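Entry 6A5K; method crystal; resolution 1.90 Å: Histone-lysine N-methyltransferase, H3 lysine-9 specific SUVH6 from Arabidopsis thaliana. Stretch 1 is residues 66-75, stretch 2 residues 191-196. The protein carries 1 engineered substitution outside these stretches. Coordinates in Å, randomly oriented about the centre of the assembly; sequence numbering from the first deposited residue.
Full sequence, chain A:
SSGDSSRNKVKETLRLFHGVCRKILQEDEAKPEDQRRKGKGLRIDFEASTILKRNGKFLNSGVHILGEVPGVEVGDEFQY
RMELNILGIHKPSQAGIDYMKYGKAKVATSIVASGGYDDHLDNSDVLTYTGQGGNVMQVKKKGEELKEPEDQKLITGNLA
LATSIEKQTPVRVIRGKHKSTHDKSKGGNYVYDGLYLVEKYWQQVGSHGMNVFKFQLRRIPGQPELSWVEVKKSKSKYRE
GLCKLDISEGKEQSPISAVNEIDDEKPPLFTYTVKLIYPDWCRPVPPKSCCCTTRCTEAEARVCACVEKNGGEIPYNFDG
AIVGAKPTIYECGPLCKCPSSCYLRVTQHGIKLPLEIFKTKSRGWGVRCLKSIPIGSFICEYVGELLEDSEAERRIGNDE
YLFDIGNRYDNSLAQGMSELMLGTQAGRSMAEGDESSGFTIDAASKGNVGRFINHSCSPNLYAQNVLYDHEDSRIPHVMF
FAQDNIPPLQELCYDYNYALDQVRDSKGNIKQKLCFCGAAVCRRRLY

Stretch 1, residues 66-75: LGEVPGVEVG
Stretch 2, residues 191-196: VYDGLY

How do the two stretches lie against each other? Stretch 2 is a strand throughout, part of a longer one, whereas stretch 1 has no regular helix or strand and folds through a type II beta turn from Val-69 to Val-72, closed by Val-72 N to Val-69 O at 3.0 Å. The stretches run in broadly opposite directions: CA of Gly-75 lies 5.4 Å from CA of Tyr-192, CA of Val-74 lies 5.3 Å from CA of Gly-194, and CA of Gly-67 lies 6.8 Å from CA of Leu-195. Inside the turn, Pro-70 (phi/psi -54/129) and Gly-71 (84/-1) are out of reach of the strand; the positive phi of Gly-71 would jam a CB against the preceding carbonyl. Together the stretches bury 401 Å², both sides summed.

What does the start of the strand contribute? Val-191 (-130/130, chi1 t) points its CA-to-CB bond sideways and brings CG1 to 3.9 Å from Gly-75 O, an apolar methyl packed beside backbone. Tyr-192 (-76/111) then supplies the one hydrogen bond across the contact: Gly-75 N donates to Tyr-192 O at 2.7 Å, almost straight at 176°. The same carbonyl receives a CA-H...O contact from Val-74, whose CA is 3.6 Å from Tyr-192 O. Gly-75 adopts 100/-16, a conformation in which a side chain would strike the carbonyl before it, so glycine suits the place.

How is the Tyr-192 ring accommodated? Its CB points toward stretch 1, and chi1 t with chi2 45° lays the ring along Val-72, Glu-73 and Val-74, giving this residue the largest covered area, 98 Å². Val-72 (-108/127, chi1 t) also points toward its partner and sets CG1 3.8 Å from Tyr-192 CD2. Glu-73 (-120/146, chi1 m, chi2 t) has its CA-to-CB bond directed away but presents its carbonyl to the ring edge, with Glu-73 O 3.5 Å from Tyr-192 CD2. Val-74 (-49/130, chi1 t) adds CG2 at 4.2 Å from Tyr-192 CE2, so two compact valines make apolar contacts with the ring.

Why do Asp-193 and Gly-194 follow? Asp-193 (-101/2, chi1 m) directs its CB away, and its OD2 is hydrogen-bonded elsewhere in the structure, so that oxygen is satisfied without stretch 1. Gly-194 (103/-160) leaves room for Val-74, whose CG2 sits 3.8 Å from Gly-194 CA; an ideal CB on this glycine would fall only 3.3 Å from Val-74 CG2, and its backbone angles independently call for glycine.

What closes the far end? Leu-195 (-100/137, chi1 m, chi2 t) points toward stretch 1, its CD2 3.8 Å from Gly-67 C and its CD1 3.3 Å from Glu-68 OE2. Gly-67, at 97/-144, again needs the freedom of glycine. Glu-68 (-66/136, chi1 m, chi2 p) is exposed, and its carboxylate meets the leucine methyl without a hydrogen bond. Tyr-196 (-130/160, chi1 m) continues the strand beyond the contact.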

# COMPACT_ATOMS: atom_id res chain seq x y z
N LEU A 66 5.90 26.42 -0.27
CA LEU A 66 4.83 26.87 0.61
C LEU A 66 3.47 26.42 0.08
O LEU A 66 3.09 26.75 -1.04
CB LEU A 66 4.86 28.39 0.76
CG LEU A 66 4.11 29.00 1.95
CD1 LEU A 66 4.63 28.45 3.27
CD2 LEU A 66 4.21 30.52 1.93
N GLY A 67 2.74 25.67 0.90
CA GLY A 67 1.41 25.21 0.53
C GLY A 67 1.39 23.81 -0.06
O GLY A 67 2.15 22.94 0.38
N GLU A 68 0.52 23.59 -1.04
CA GLU A 68 0.36 22.28 -1.66
C GLU A 68 1.59 21.84 -2.45
O GLU A 68 2.17 22.62 -3.21
CB GLU A 68 -0.86 22.26 -2.60
CG GLU A 68 -2.22 22.44 -1.94
CD GLU A 68 -2.62 23.89 -1.77
OE1 GLU A 68 -1.78 24.78 -2.04
OE2 GLU A 68 -3.78 24.15 -1.38
N VAL A 69 1.97 20.58 -2.27
CA VAL A 69 3.06 19.98 -3.03
C VAL A 69 2.47 19.13 -4.15
O VAL A 69 1.68 18.22 -3.88
CB VAL A 69 3.96 19.11 -2.13
CG1 VAL A 69 5.00 18.37 -2.96
CG2 VAL A 69 4.61 19.96 -1.05
N PRO A 70 2.84 19.41 -5.41
CA PRO A 70 2.24 18.70 -6.55
C PRO A 70 2.37 17.18 -6.42
O PRO A 70 3.46 16.66 -6.15
CB PRO A 70 3.04 19.22 -7.75
CG PRO A 70 3.52 20.57 -7.30
CD PRO A 70 3.82 20.42 -5.84
N GLY A 71 1.26 16.47 -6.58
CA GLY A 71 1.30 15.02 -6.55
C GLY A 71 1.24 14.40 -5.16
O GLY A 71 1.25 13.18 -5.02
N VAL A 72 1.19 15.25 -4.13
CA VAL A 72 1.04 14.78 -2.76
C VAL A 72 -0.37 15.10 -2.27
O VAL A 72 -0.80 16.25 -2.34
CB VAL A 72 2.09 15.40 -1.81
CG1 VAL A 72 1.85 14.93 -0.39
CG2 VAL A 72 3.49 15.03 -2.26
N GLU A 73 -1.07 14.10 -1.77
CA GLU A 73 -2.48 14.27 -1.45
C GLU A 73 -2.78 14.02 0.02
O GLU A 73 -2.16 13.17 0.65
CB GLU A 73 -3.33 13.33 -2.33
CG GLU A 73 -3.15 13.61 -3.82
CD GLU A 73 -4.03 12.75 -4.70
OE1 GLU A 73 -4.73 11.86 -4.16
OE2 GLU A 73 -4.04 12.96 -5.94
N VAL A 74 -3.75 14.77 0.55
CA VAL A 74 -4.24 14.57 1.91
C VAL A 74 -4.55 13.09 2.15
O VAL A 74 -5.21 12.45 1.34
CB VAL A 74 -5.49 15.43 2.18
CG1 VAL A 74 -6.18 15.01 3.47
CG2 VAL A 74 -5.12 16.91 2.22
N GLY A 75 -4.03 12.55 3.25
CA GLY A 75 -4.24 11.15 3.57
C GLY A 75 -3.06 10.25 3.22
O GLY A 75 -2.98 9.12 3.73
N VAL A 191 1.31 10.54 8.40
CA VAL A 191 0.19 10.85 7.52
C VAL A 191 0.15 12.34 7.18
O VAL A 191 0.21 13.19 8.07
CB VAL A 191 -1.16 10.45 8.16
CG1 VAL A 191 -2.31 10.71 7.20
CG2 VAL A 191 -1.13 8.99 8.58
N TYR A 192 0.06 12.66 5.89
CA TYR A 192 -0.15 14.04 5.46
C TYR A 192 -1.60 14.48 5.69
O TYR A 192 -2.52 14.00 5.02
CB TYR A 192 0.22 14.22 3.98
CG TYR A 192 -0.03 15.63 3.50
CD1 TYR A 192 0.38 16.72 4.27
CD2 TYR A 192 -0.69 15.88 2.31
CE1 TYR A 192 0.14 18.01 3.86
CE2 TYR A 192 -0.93 17.18 1.89
CZ TYR A 192 -0.51 18.23 2.66
OH TYR A 192 -0.75 19.52 2.25
N ASP A 193 -1.80 15.39 6.65
CA ASP A 193 -3.15 15.78 7.05
C ASP A 193 -3.60 17.10 6.43
O ASP A 193 -4.71 17.57 6.69
CB ASP A 193 -3.26 15.84 8.57
CG ASP A 193 -3.61 14.50 9.19
OD1 ASP A 193 -4.03 13.58 8.44
OD2 ASP A 193 -3.47 14.35 10.42
N GLY A 194 -2.75 17.69 5.60
CA GLY A 194 -3.14 18.86 4.84
C GLY A 194 -2.59 20.18 5.36
O GLY A 194 -1.61 20.23 6.11
N LEU A 195 -3.25 21.26 4.95
CA LEU A 195 -2.78 22.61 5.22
C LEU A 195 -3.50 23.25 6.40
O LEU A 195 -4.72 23.14 6.53
CB LEU A 195 -2.94 23.49 3.98
CG LEU A 195 -2.18 23.03 2.73
CD1 LEU A 195 -2.43 24.01 1.59
CD2 LEU A 195 -0.71 22.92 3.02
N TYR A 196 -2.72 23.92 7.24
CA TYR A 196 -3.24 24.56 8.44
C TYR A 196 -2.77 26.01 8.51
O TYR A 196 -1.78 26.39 7.87
CB TYR A 196 -2.78 23.82 9.70
CG TYR A 196 -3.46 22.49 9.97
CD1 TYR A 196 -4.21 22.30 11.13
CD2 TYR A 196 -3.32 21.42 9.09
CE1 TYR A 196 -4.82 21.09 11.39
CE2 TYR A 196 -3.93 20.21 9.34
CZ TYR A 196 -4.67 20.04 10.49
OH TYR A 196 -5.28 18.83 10.75